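Local coordinates for inositol-1-monophosphatase (Nostoc sp., PDB 5ZHH), which probably hydrolyses the phosphate ester of inositol monophosphates, releasing free inositol and phosphate, at residues 117-122 and 191-196; 125-130 and 138-143; 209-214 and 243-248. All coordinates share one frame; numbering follows the deposited sequence.

Contact 1: residues 117-122 and 191-196; sequences GVIYDP and AALDLA
The Y120 ring carries P122 on one face. The proline N of P122 stands 4.1 Å above the ring plane of Y120, over its centre. At the far edge of the ring the hydroxyl OH hydrogen-bonds to OD1 of D125. This ring belongs to the face of strand 113-121 that turns from helix 191-199. V118 is on the same face and packs on L8, A11 and A15 of helix 3-25. The contact itself lies on the other face. It is a helix-on-sheet packing in the layered alpha/beta sandwich of the inositol monophosphatase family. Here helix 191-199 lies between the two sheets. The segments cross steeply, at -107°, with their axes 9.1 Å apart.

I119 and D121 point at the helix. I119 has CG1 anti to its carbonyl carbon, and CG2 and CD1 reach different helix residues. The side chains of I119 and L193 cross obliquely, and I119 CG2 meets L193 CD2 at 4.0 Å. I119 CD1 lies 4.2 Å from A192 CB, and A196 CB is its more distant neighbour. D121 gives only its aliphatic part to the helix: D121 CB is 4.1 Å from L193 CD2. Its carboxylate bonds back to its own chain, OD2 to ND1 of H124 and OD1 weakly to N of F123. L193 CD2 thus touches both strand side chains. No hydrogen bond joins the segments, and every touching residue is buried. Small alanines let the helix approach the strand, with CA of I119 and CA of A192 7.0 Å apart. The closest meeting across the contact is I119 CD1 against the carbonyl O of A192, at 3.6 Å.

Contact 2: residues 125-130 and 138-143; sequences DELFRG and RNRRPI
Hydrogen bonds gather on N139, which follows the antiparallel, non-hydrogen-bonded pair F128 and R138. The main-chain N of N139 donates to O of L127 at 2.8 Å. Its side chain turns back along strand 126-131, with CG anti to the carbonyl carbon. N139 OD1 accepts from L127 N at 2.8 Å (159° at the hydrogen). N139 ND2 makes a longer bond of 3.3 Å to D125 O. N139 OD1 accepts where the main-chain O of N139 would in a regular antiparallel pair. N139 and R140 are the middle residues of a type I' turn joining strands 135-138 and 141-142. D125 and E126 both face D121 in a G1 beta bulge. A water donates to O of L127 and accepts from N of R140.

Apolar contact is made on the face of the sheet that carries F128. R138 runs alongside that ring. R138 CG sits over one face, 4.0 Å from the centroid of the F128 ring, a CH-pi contact offset toward the rim. CD1 of I143 comes to the ring edge, 4.0 Å from CD2 of F128.

Charged groups meet at two places. OE1 of E126 is 4.1 Å from NH1 of R138, but well out of the guanidinium plane. It is not a salt bridge; that OE1 pairs with R202. R140 NH1 lies over one face of the R129 guanidinium, 3.9 Å above its plane; the two planes are 33° apart. Each has another partner: R129 NE bonds to OG1 of T12, and R140 NH1 forms a salt bridge with E13 of a second subunit. That carboxylate would probably offset the repulsion, so this close approach of two arginines probably depends partly on the neighbouring subunit.

Contact 3: residues 209-214 and 243-248; sequences RGISPW and GRILAT
R209 lays its CB over one face of the R244 guanidinium, 4.2 Å above the plane and over its centre. The two arginines run side by side and point the same way. Their guanidinium planes are 58° apart, so the groups do not stack flat. NE of R209 and NH2 of R244 are 3.9 Å apart. A water between the two side chains accepts from both NE atoms. Each charge has its own acid: D163 for R209 and D169 for R244. These pairings are likely to offset the repulsion of the like charges.

The loop is held through O of G243. I211 N donates to G243 O at 3.0 Å in a nearly straight bond (173°), on a lone pair in the carbonyl plane. R209 CA adds a C-H...O contact to G243 O at 3.3 Å. G243 has a positive phi, and a CB there would lie about 3.4 Å from I211 O, in close contact with the loop.

I211 covers the G243 oxygen. Its CG1 lies between the backbone N and the carbonyl carbon, chi1 51°. I211 CG1 packs 3.1 Å from G243 O, a tight fit. I211 CG1 also meets I245 CG2 at 4.0 Å. V216 of helix 213-225 touches both isoleucines. An alanine here would remove these contacts and would probably loosen the loop from I245 and the helix, although the main-chain bond does not need the side chain.

I245 bonds through its backbone to E208, where strands 205-208 and 245-248 pair antiparallel. The loop then enters helix 213-225, whose first turn holds W214 and D215. This is the tryptophan-aspartate signature of the inositol monophosphatase family, whose aspartate is a metal ligand in relatives.

In the fold
Contact 1 is the core contact: fully buried, apolar, and without hydrogen bonds between its segments. Contact 2 is partly buried, its centre about 14 Å from the centre of the chain, and reaches another subunit. It relies on backbone and amide bonds and on arginines. Contact 3 is also partly buried, with arginines outside and isoleucines inside. Contacts 1 and 2 share the larger sheet, where strands 113-121 and 126-131 are neighbours and N of F128 bonds to O of I119. Contact 3 belongs to the smaller sheet. Helix 191-199 bridges the two: L195 packs on I245 and A247. Contacts 2 and 3 do not touch; their nearest atoms are about 11 Å apart.

Contact 1: residues 117-122 and 191-196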
ATOM      1  N   GLY A 117      17.097   2.825  17.955  1.00 28.65           N
ATOM      2  CA  GLY A 117      16.552   3.814  17.049  1.00 29.27           C
ATOM      3  C   GLY A 117      15.391   3.317  16.217  1.00 29.60           C
ATOM      4  O   GLY A 117      15.439   2.219  15.652  1.00 28.45           O
ATOM      5  N   VAL A 118      14.330   4.115  16.152  1.00 26.48           N
ATOM      6  CA  VAL A 118      13.207   3.859  15.261  1.00 24.31           C
ATOM      7  C   VAL A 118      12.895   5.139  14.505  1.00 24.35           C
ATOM      8  O   VAL A 118      12.761   6.208  15.112  1.00 26.20           O
ATOM      9  CB  VAL A 118      11.955   3.361  16.013  1.00 26.31           C
ATOM     10  CG1 VAL A 118      10.832   3.147  15.026  1.00 25.65           C
ATOM     11  CG2 VAL A 118      12.254   2.055  16.753  1.00 23.64           C
ATOM     12  N   ILE A 119      12.786   5.029  13.183  1.00 24.31           N
ATOM     13  CA  ILE A 119      12.422   6.142  12.313  1.00 23.75           C
ATOM     14  C   ILE A 119      11.285   5.668  11.427  1.00 25.73           C
ATOM     15  O   ILE A 119      11.428   4.666  10.714  1.00 26.61           O
ATOM     16  CB  ILE A 119      13.617   6.616  11.470  1.00 25.39           C
ATOM     17  CG1 ILE A 119      14.718   7.133  12.393  1.00 22.50           C
ATOM     18  CG2 ILE A 119      13.197   7.696  10.473  1.00 26.92           C
ATOM     19  CD1 ILE A 119      16.076   7.305  11.700  1.00 21.08           C
ATOM     20  N   TYR A 120      10.155   6.365  11.480  1.00 23.95           N
ATOM     21  CA  TYR A 120       8.960   5.940  10.765  1.00 25.07           C
ATOM     22  C   TYR A 120       8.467   7.066   9.870  1.00 25.13           C
ATOM     23  O   TYR A 120       8.100   8.139  10.360  1.00 24.86           O
ATOM     24  CB  TYR A 120       7.855   5.507  11.733  1.00 26.33           C
ATOM     25  CG  TYR A 120       6.600   5.046  11.033  1.00 25.87           C
ATOM     26  CD1 TYR A 120       6.656   4.075  10.042  1.00 25.31           C
ATOM     27  CD2 TYR A 120       5.358   5.588  11.355  1.00 27.52           C
ATOM     28  CE1 TYR A 120       5.509   3.645   9.391  1.00 26.19           C
ATOM     29  CE2 TYR A 120       4.202   5.166  10.705  1.00 31.09           C
ATOM     30  CZ  TYR A 120       4.291   4.198   9.725  1.00 29.73           C
ATOM     31  OH  TYR A 120       3.163   3.775   9.071  1.00 34.91           O
ATOM     32  N   ASP A 121       8.475   6.814   8.566  1.00 25.54           N
ATOM     33  CA  ASP A 121       7.889   7.643   7.520  1.00 27.13           C
ATOM     34  C   ASP A 121       6.453   7.177   7.328  1.00 26.00           C
ATOM     35  O   ASP A 121       6.233   6.148   6.685  1.00 25.91           O
ATOM     36  CB  ASP A 121       8.698   7.496   6.224  1.00 29.48           C
ATOM     37  CG  ASP A 121       8.084   8.228   5.026  1.00 30.49           C
ATOM     38  OD1 ASP A 121       6.956   8.765   5.107  1.00 29.74           O
ATOM     39  OD2 ASP A 121       8.747   8.236   3.969  1.00 33.63           O
ATOM     40  N   PRO A 122       5.455   7.887   7.866  1.00 27.48           N
ATOM     41  CA  PRO A 122       4.073   7.394   7.761  1.00 30.77           C
ATOM     42  C   PRO A 122       3.446   7.612   6.396  1.00 33.87           C
ATOM     43  O   PRO A 122       2.452   6.942   6.087  1.00 36.13           O
ATOM     44  CB  PRO A 122       3.335   8.197   8.841  1.00 32.48           C
ATOM     45  CG  PRO A 122       4.085   9.489   8.895  1.00 32.63           C
ATOM     46  CD  PRO A 122       5.535   9.146   8.629  1.00 29.18           C
ATOM     47  N   ALA A 191      16.529  15.201   8.202  1.00 26.03           N
ATOM     48  CA  ALA A 191      17.815  14.625   8.593  1.00 25.98           C
ATOM     49  C   ALA A 191      17.670  13.172   9.046  1.00 25.38           C
ATOM     50  O   ALA A 191      18.539  12.338   8.764  1.00 26.86           O
ATOM     51  CB  ALA A 191      18.459  15.479   9.687  1.00 25.09           C
ATOM     52  N   ALA A 192      16.586  12.848   9.761  1.00 25.14           N
ATOM     53  CA  ALA A 192      16.398  11.467  10.202  1.00 24.25           C
ATOM     54  C   ALA A 192      16.227  10.535   9.009  1.00 24.48           C
ATOM     55  O   ALA A 192      16.843   9.463   8.954  1.00 23.67           O
ATOM     56  CB  ALA A 192      15.198  11.360  11.147  1.00 24.24           C
ATOM     57  N   LEU A 193      15.412  10.939   8.031  1.00 23.87           N
ATOM     58  CA  LEU A 193      15.261  10.123   6.831  1.00 26.23           C
ATOM     59  C   LEU A 193      16.548  10.067   6.026  1.00 25.79           C
ATOM     60  O   LEU A 193      16.831   9.044   5.391  1.00 27.94           O
ATOM     61  CB  LEU A 193      14.109  10.635   5.965  1.00 24.72           C
ATOM     62  CG  LEU A 193      12.721  10.263   6.511  1.00 28.65           C
ATOM     63  CD1 LEU A 193      11.609  10.855   5.648  1.00 29.80           C
ATOM     64  CD2 LEU A 193      12.577   8.747   6.618  1.00 31.34           C
ATOM     65  N   ASP A 194      17.335  11.145   6.029  1.00 24.62           N
ATOM     66  CA  ASP A 194      18.620  11.089   5.345  1.00 23.67           C
ATOM     67  C   ASP A 194      19.505  10.004   5.948  1.00 22.29           C
ATOM     68  O   ASP A 194      20.107   9.212   5.221  1.00 20.98           O
ATOM     69  CB  ASP A 194      19.313  12.454   5.388  1.00 24.94           C
ATOM     70  CG  ASP A 194      18.592  13.499   4.548  1.00 25.84           C
ATOM     71  OD1 ASP A 194      17.812  13.109   3.646  1.00 26.79           O
ATOM     72  OD2 ASP A 194      18.835  14.709   4.755  1.00 25.96           O
ATOM     73  N   LEU A 195      19.556   9.923   7.281  1.00 23.04           N
ATOM     74  CA  LEU A 195      20.321   8.862   7.933  1.00 23.51           C
ATOM     75  C   LEU A 195      19.770   7.485   7.584  1.00 28.50           C
ATOM     76  O   LEU A 195      20.536   6.548   7.306  1.00 23.38           O
ATOM     77  CB  LEU A 195      20.303   9.084   9.445  1.00 25.05           C
ATOM     78  CG  LEU A 195      21.223  10.233   9.881  1.00 26.20           C
ATOM     79  CD1 LEU A 195      20.808  10.780  11.232  1.00 25.14           C
ATOM     80  CD2 LEU A 195      22.652   9.733   9.928  1.00 25.89           C
ATOM     81  N   ALA A 196      18.440   7.344   7.589  1.00 25.42           N
ATOM     82  CA  ALA A 196      17.816   6.087   7.195  1.00 24.18           C
ATOM     83  C   ALA A 196      18.148   5.720   5.755  1.00 26.21           C
ATOM     84  O   ALA A 196      18.280   4.531   5.433  1.00 24.75           O
ATOM     85  CB  ALA A 196      16.301   6.174   7.386  1.00 26.71           C
TER

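Contact 2: residues 125-130 and 138-143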
ATOM      1  N   ASP A 125       4.962   4.724   4.572  1.00 27.95           N
ATOM      2  CA  ASP A 125       4.901   3.560   5.448  1.00 27.56           C
ATOM      3  C   ASP A 125       6.221   2.784   5.425  1.00 28.75           C
ATOM      4  O   ASP A 125       6.279   1.597   5.099  1.00 33.78           O
ATOM      5  CB  ASP A 125       3.717   2.665   5.069  1.00 30.25           C
ATOM      6  CG  ASP A 125       3.465   1.588   6.094  1.00 35.13           C
ATOM      7  OD1 ASP A 125       3.706   1.846   7.291  1.00 36.77           O
ATOM      8  OD2 ASP A 125       3.038   0.485   5.706  1.00 40.63           O
ATOM      9  N   GLU A 126       7.298   3.485   5.764  1.00 26.66           N
ATOM     10  CA  GLU A 126       8.616   2.873   5.869  1.00 26.30           C
ATOM     11  C   GLU A 126       9.091   2.965   7.310  1.00 26.68           C
ATOM     12  O   GLU A 126       9.265   4.066   7.843  1.00 26.76           O
ATOM     13  CB  GLU A 126       9.613   3.538   4.914  1.00 29.18           C
ATOM     14  CG  GLU A 126       9.313   3.221   3.462  1.00 33.92           C
ATOM     15  CD  GLU A 126      10.440   3.608   2.534  1.00 37.04           C
ATOM     16  OE1 GLU A 126      10.617   2.919   1.508  1.00 38.53           O
ATOM     17  OE2 GLU A 126      11.162   4.574   2.847  1.00 37.19           O
ATOM     18  N   LEU A 127       9.295   1.804   7.931  1.00 25.45           N
ATOM     19  CA  LEU A 127       9.630   1.680   9.343  1.00 22.75           C
ATOM     20  C   LEU A 127      11.075   1.204   9.451  1.00 24.81           C
ATOM     21  O   LEU A 127      11.377   0.054   9.126  1.00 26.73           O
ATOM     22  CB  LEU A 127       8.666   0.704  10.020  1.00 22.89           C
ATOM     23  CG  LEU A 127       8.933   0.361  11.480  1.00 24.72           C
ATOM     24  CD1 LEU A 127       8.796   1.615  12.322  1.00 25.57           C
ATOM     25  CD2 LEU A 127       7.954  -0.736  11.957  1.00 26.14           C
ATOM     26  N   PHE A 128      11.970   2.090   9.884  1.00 25.70           N
ATOM     27  CA  PHE A 128      13.376   1.752  10.065  1.00 23.22           C
ATOM     28  C   PHE A 128      13.631   1.467  11.538  1.00 23.76           C
ATOM     29  O   PHE A 128      13.233   2.251  12.405  1.00 25.25           O
ATOM     30  CB  PHE A 128      14.286   2.884   9.576  1.00 23.07           C
ATOM     31  CG  PHE A 128      14.137   3.196   8.102  1.00 22.52           C
ATOM     32  CD1 PHE A 128      13.171   4.095   7.660  1.00 23.12           C
ATOM     33  CD2 PHE A 128      14.964   2.595   7.168  1.00 21.92           C
ATOM     34  CE1 PHE A 128      13.020   4.379   6.303  1.00 24.65           C
ATOM     35  CE2 PHE A 128      14.837   2.888   5.810  1.00 23.18           C
ATOM     36  CZ  PHE A 128      13.857   3.773   5.380  1.00 25.15           C
ATOM     37  N   ARG A 129      14.298   0.354  11.822  1.00 23.11           N
ATOM     38  CA  ARG A 129      14.506  -0.070  13.199  1.00 25.57           C
ATOM     39  C   ARG A 129      15.920  -0.601  13.367  1.00 25.98           C
ATOM     40  O   ARG A 129      16.415  -1.351  12.521  1.00 25.26           O
ATOM     41  CB  ARG A 129      13.484  -1.144  13.611  1.00 28.90           C
ATOM     42  CG  ARG A 129      12.065  -0.605  13.773  1.00 29.44           C
ATOM     43  CD  ARG A 129      11.030  -1.721  13.720  1.00 30.88           C
ATOM     44  NE  ARG A 129      11.177  -2.725  14.771  1.00 33.37           N
ATOM     45  CZ  ARG A 129      11.695  -3.933  14.565  1.00 34.22           C
ATOM     46  NH1 ARG A 129      12.126  -4.261  13.355  1.00 36.18           N
ATOM     47  NH2 ARG A 129      11.780  -4.813  15.558  1.00 29.33           N
ATOM     48  N   GLY A 130      16.562  -0.205  14.459  1.00 26.81           N
ATOM     49  CA  GLY A 130      17.895  -0.685  14.760  1.00 28.03           C
ATOM     50  C   GLY A 130      18.179  -0.596  16.238  1.00 27.34           C
ATOM     51  O   GLY A 130      17.660   0.281  16.936  1.00 28.08           O
ATOM     52  N   ARG A 138      14.320  -2.354   7.596  1.00 25.48           N
ATOM     53  CA  ARG A 138      13.230  -1.519   7.122  1.00 26.93           C
ATOM     54  C   ARG A 138      12.034  -2.414   6.828  1.00 28.15           C
ATOM     55  O   ARG A 138      12.165  -3.431   6.133  1.00 27.89           O
ATOM     56  CB  ARG A 138      13.627  -0.698   5.892  1.00 27.82           C
ATOM     57  CG  ARG A 138      12.454   0.054   5.274  1.00 29.71           C
ATOM     58  CD  ARG A 138      12.861   0.680   3.951  1.00 34.92           C
ATOM     59  NE  ARG A 138      13.470  -0.297   3.053  1.00 40.46           N
ATOM     60  CZ  ARG A 138      12.803  -1.063   2.201  1.00 48.24           C
ATOM     61  NH1 ARG A 138      11.480  -0.990   2.132  1.00 48.67           N
ATOM     62  NH2 ARG A 138      13.461  -1.927   1.430  1.00 53.54           N
ATOM     63  N   ASN A 139      10.881  -2.050   7.390  1.00 26.05           N
ATOM     64  CA  ASN A 139       9.680  -2.887   7.337  1.00 29.01           C
ATOM     65  C   ASN A 139       9.997  -4.331   7.720  1.00 28.81           C
ATOM     66  O   ASN A 139       9.505  -5.292   7.114  1.00 24.77           O
ATOM     67  CB  ASN A 139       9.007  -2.782   5.967  1.00 28.94           C
ATOM     68  CG  ASN A 139       8.437  -1.388   5.716  1.00 34.90           C
ATOM     69  OD1 ASN A 139       8.424  -0.552   6.616  1.00 35.44           O
ATOM     70  ND2 ASN A 139       7.967  -1.136   4.499  1.00 38.40           N
ATOM     71  N   ARG A 140      10.829  -4.468   8.761  1.00 27.03           N
ATOM     72  CA  ARG A 140      11.152  -5.740   9.405  1.00 29.52           C
ATOM     73  C   ARG A 140      11.915  -6.691   8.480  1.00 32.45           C
ATOM     74  O   ARG A 140      11.912  -7.909   8.679  1.00 31.64           O
ATOM     75  CB  ARG A 140       9.881  -6.397   9.966  1.00 27.71           C
ATOM     76  CG  ARG A 140       9.130  -5.444  10.920  1.00 25.86           C
ATOM     77  CD  ARG A 140       7.870  -6.040  11.550  1.00 26.85           C
ATOM     78  NE  ARG A 140       7.118  -5.030  12.297  1.00 24.89           N
ATOM     79  CZ  ARG A 140       7.250  -4.809  13.604  1.00 27.47           C
ATOM     80  NH1 ARG A 140       8.109  -5.527  14.318  1.00 25.21           N
ATOM     81  NH2 ARG A 140       6.526  -3.870  14.199  1.00 27.32           N
ATOM     82  N   ARG A 141      12.631  -6.148   7.498  1.00 28.24           N
ATOM     83  CA  ARG A 141      13.547  -6.945   6.704  1.00 27.63           C
ATOM     84  C   ARG A 141      14.915  -6.282   6.731  1.00 28.30           C
ATOM     85  O   ARG A 141      14.994  -5.051   6.756  1.00 28.12           O
ATOM     86  CB  ARG A 141      13.045  -7.094   5.257  1.00 34.88           C
ATOM     87  CG  ARG A 141      11.650  -7.722   5.171  1.00 41.25           C
ATOM     88  CD  ARG A 141      11.221  -8.031   3.759  1.00 47.18           C
ATOM     89  NE  ARG A 141      11.062  -6.801   2.987  1.00 54.20           N
ATOM     90  CZ  ARG A 141       9.981  -6.023   3.019  1.00 57.29           C
ATOM     91  NH1 ARG A 141       8.914  -6.359   3.753  1.00 56.76           N
ATOM     92  NH2 ARG A 141       9.959  -4.910   2.281  1.00 57.20           N
ATOM     93  N   PRO A 142      15.997  -7.059   6.718  1.00 29.89           N
ATOM     94  CA  PRO A 142      17.333  -6.480   6.913  1.00 27.84           C
ATOM     95  C   PRO A 142      17.689  -5.483   5.821  1.00 29.36           C
ATOM     96  O   PRO A 142      17.332  -5.651   4.653  1.00 30.11           O
ATOM     97  CB  PRO A 142      18.262  -7.700   6.874  1.00 31.30           C
ATOM     98  CG  PRO A 142      17.373  -8.883   7.152  1.00 35.03           C
ATOM     99  CD  PRO A 142      16.017  -8.534   6.663  1.00 33.65           C
ATOM    100  N   ILE A 143      18.411  -4.440   6.220  1.00 31.71           N
ATOM    101  CA  ILE A 143      18.960  -3.451   5.306  1.00 28.70           C
ATOM    102  C   ILE A 143      20.454  -3.337   5.571  1.00 27.86           C
ATOM    103  O   ILE A 143      20.952  -3.704   6.638  1.00 26.67           O
ATOM    104  CB  ILE A 143      18.292  -2.068   5.453  1.00 27.43           C
ATOM    105  CG1 ILE A 143      18.398  -1.583   6.908  1.00 26.80           C
ATOM    106  CG2 ILE A 143      16.852  -2.084   4.923  1.00 25.71           C
ATOM    107  CD1 ILE A 143      17.896  -0.164   7.128  1.00 24.07           C
TER
HETATM  108  O   HOH W   1      11.834  -2.412  10.385  1.00 26.21           O

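Contact 3: residues 209-214 and 243-248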
ATOM      1  N   ARG A 209      25.428  20.400   9.271  1.00 25.48           N
ATOM      2  CA  ARG A 209      25.682  21.187  10.465  1.00 24.22           C
ATOM      3  C   ARG A 209      24.373  21.762  10.982  1.00 27.88           C
ATOM      4  O   ARG A 209      23.363  21.807  10.272  1.00 30.90           O
ATOM      5  CB  ARG A 209      26.680  22.323  10.193  1.00 26.66           C
ATOM      6  CG  ARG A 209      26.166  23.390   9.244  1.00 27.42           C
ATOM      7  CD  ARG A 209      27.006  24.663   9.304  1.00 30.84           C
ATOM      8  NE  ARG A 209      26.874  25.362  10.579  1.00 33.87           N
ATOM      9  CZ  ARG A 209      25.892  26.209  10.870  1.00 37.80           C
ATOM     10  NH1 ARG A 209      24.940  26.469   9.979  1.00 34.59           N
ATOM     11  NH2 ARG A 209      25.859  26.798  12.057  1.00 40.79           N
ATOM     12  N   GLY A 210      24.394  22.184  12.242  1.00 27.96           N
ATOM     13  CA  GLY A 210      23.216  22.773  12.843  1.00 28.96           C
ATOM     14  C   GLY A 210      22.121  21.783  13.168  1.00 32.07           C
ATOM     15  O   GLY A 210      20.948  22.169  13.232  1.00 31.22           O
ATOM     16  N   ILE A 211      22.462  20.514  13.382  1.00 33.18           N
ATOM     17  CA  ILE A 211      21.440  19.530  13.716  1.00 31.93           C
ATOM     18  C   ILE A 211      21.321  19.409  15.230  1.00 34.14           C
ATOM     19  O   ILE A 211      22.209  19.810  15.994  1.00 31.30           O
ATOM     20  CB  ILE A 211      21.702  18.151  13.067  1.00 35.49           C
ATOM     21  CG1 ILE A 211      23.119  17.643  13.338  1.00 32.91           C
ATOM     22  CG2 ILE A 211      21.475  18.236  11.570  1.00 39.93           C
ATOM     23  CD1 ILE A 211      23.298  16.893  14.654  1.00 33.67           C
ATOM     24  N   SER A 212      20.206  18.825  15.660  1.00 35.80           N
ATOM     25  CA  SER A 212      19.862  18.630  17.055  1.00 39.75           C
ATOM     26  C   SER A 212      19.888  17.149  17.404  1.00 36.71           C
ATOM     27  O   SER A 212      19.769  16.292  16.522  1.00 30.87           O
ATOM     28  CB  SER A 212      18.469  19.205  17.341  1.00 44.54           C
ATOM     29  OG  SER A 212      18.445  20.603  17.101  1.00 46.16           O
ATOM     30  N   PRO A 213      20.041  16.808  18.689  1.00 37.84           N
ATOM     31  CA  PRO A 213      20.130  15.384  19.051  1.00 35.35           C
ATOM     32  C   PRO A 213      18.939  14.565  18.598  1.00 33.51           C
ATOM     33  O   PRO A 213      19.117  13.462  18.064  1.00 30.76           O
ATOM     34  CB  PRO A 213      20.236  15.423  20.582  1.00 35.10           C
ATOM     35  CG  PRO A 213      20.825  16.756  20.882  1.00 36.24           C
ATOM     36  CD  PRO A 213      20.257  17.688  19.851  1.00 38.46           C
ATOM     37  N   TRP A 214      17.722  15.089  18.756  1.00 31.89           N
ATOM     38  CA  TRP A 214      16.553  14.309  18.373  1.00 32.29           C
ATOM     39  C   TRP A 214      16.491  14.069  16.869  1.00 33.24           C
ATOM     40  O   TRP A 214      15.803  13.144  16.433  1.00 33.96           O
ATOM     41  CB  TRP A 214      15.277  15.004  18.845  1.00 31.20           C
ATOM     42  CG  TRP A 214      15.282  16.471  18.589  1.00 34.87           C
ATOM     43  CD1 TRP A 214      14.916  17.106  17.435  1.00 35.75           C
ATOM     44  CD2 TRP A 214      15.655  17.496  19.512  1.00 35.73           C
ATOM     45  NE1 TRP A 214      15.055  18.468  17.583  1.00 36.43           N
ATOM     46  CE2 TRP A 214      15.502  18.731  18.851  1.00 38.09           C
ATOM     47  CE3 TRP A 214      16.110  17.489  20.835  1.00 38.31           C
ATOM     48  CZ2 TRP A 214      15.792  19.948  19.466  1.00 39.53           C
ATOM     49  CZ3 TRP A 214      16.393  18.693  21.445  1.00 39.35           C
ATOM     50  CH2 TRP A 214      16.233  19.909  20.761  1.00 41.19           C
ATOM     51  N   GLY A 243      26.533  19.900  16.805  1.00 37.33           N
ATOM     52  CA  GLY A 243      25.573  20.025  15.729  1.00 35.53           C
ATOM     53  C   GLY A 243      26.063  19.588  14.369  1.00 33.05           C
ATOM     54  O   GLY A 243      25.347  19.788  13.381  1.00 31.88           O
ATOM     55  N   ARG A 244      27.238  18.968  14.283  1.00 29.42           N
ATOM     56  CA  ARG A 244      27.802  18.524  13.015  1.00 28.78           C
ATOM     57  C   ARG A 244      27.889  17.011  12.992  1.00 29.16           C
ATOM     58  O   ARG A 244      28.197  16.380  14.009  1.00 29.48           O
ATOM     59  CB  ARG A 244      29.190  19.126  12.755  1.00 31.02           C
ATOM     60  CG  ARG A 244      29.199  20.636  12.815  1.00 30.95           C
ATOM     61  CD  ARG A 244      30.581  21.238  12.618  1.00 36.75           C
ATOM     62  NE  ARG A 244      30.445  22.616  12.158  1.00 41.21           N
ATOM     63  CZ  ARG A 244      30.812  23.057  10.960  1.00 40.65           C
ATOM     64  NH1 ARG A 244      31.376  22.236  10.087  1.00 38.89           N
ATOM     65  NH2 ARG A 244      30.624  24.332  10.648  1.00 44.85           N
ATOM     66  N   ILE A 245      27.606  16.434  11.827  1.00 28.73           N
ATOM     67  CA  ILE A 245      27.582  14.985  11.673  1.00 24.73           C
ATOM     68  C   ILE A 245      28.077  14.628  10.277  1.00 28.00           C
ATOM     69  O   ILE A 245      27.762  15.308   9.294  1.00 29.41           O
ATOM     70  CB  ILE A 245      26.169  14.423  11.941  1.00 24.00           C
ATOM     71  CG1 ILE A 245      26.171  12.899  11.780  1.00 24.19           C
ATOM     72  CG2 ILE A 245      25.151  15.085  11.008  1.00 24.34           C
ATOM     73  CD1 ILE A 245      24.921  12.203  12.327  1.00 26.20           C
ATOM     74  N   LEU A 246      28.883  13.570  10.203  1.00 28.51           N
ATOM     75  CA  LEU A 246      29.301  12.959   8.944  1.00 27.79           C
ATOM     76  C   LEU A 246      28.937  11.483   9.019  1.00 27.49           C
ATOM     77  O   LEU A 246      29.432  10.772   9.898  1.00 27.90           O
ATOM     78  CB  LEU A 246      30.804  13.125   8.710  1.00 26.02           C
ATOM     79  CG  LEU A 246      31.411  12.307   7.568  1.00 26.91           C
ATOM     80  CD1 LEU A 246      30.773  12.717   6.243  1.00 27.92           C
ATOM     81  CD2 LEU A 246      32.927  12.500   7.515  1.00 29.74           C
ATOM     82  N   ALA A 247      28.076  11.025   8.111  1.00 25.48           N
ATOM     83  CA  ALA A 247      27.482   9.693   8.216  1.00 24.29           C
ATOM     84  C   ALA A 247      27.488   9.023   6.850  1.00 24.04           C
ATOM     85  O   ALA A 247      26.858   9.522   5.914  1.00 25.32           O
ATOM     86  CB  ALA A 247      26.055   9.785   8.764  1.00 25.14           C
ATOM     87  N   THR A 248      28.204   7.901   6.725  1.00 25.21           N
ATOM     88  CA  THR A 248      28.422   7.289   5.417  1.00 23.99           C
ATOM     89  C   THR A 248      28.313   5.777   5.508  1.00 24.34           C
ATOM     90  O   THR A 248      28.173   5.198   6.593  1.00 23.64           O
ATOM     91  CB  THR A 248      29.797   7.646   4.837  1.00 23.46           C
ATOM     92  OG1 THR A 248      30.807   6.917   5.542  1.00 25.60           O
ATOM     93  CG2 THR A 248      30.076   9.149   4.936  1.00 23.62           C
TER
HETATM   94  O   HOH W   2      28.434  24.616  12.966  1.00 43.07           O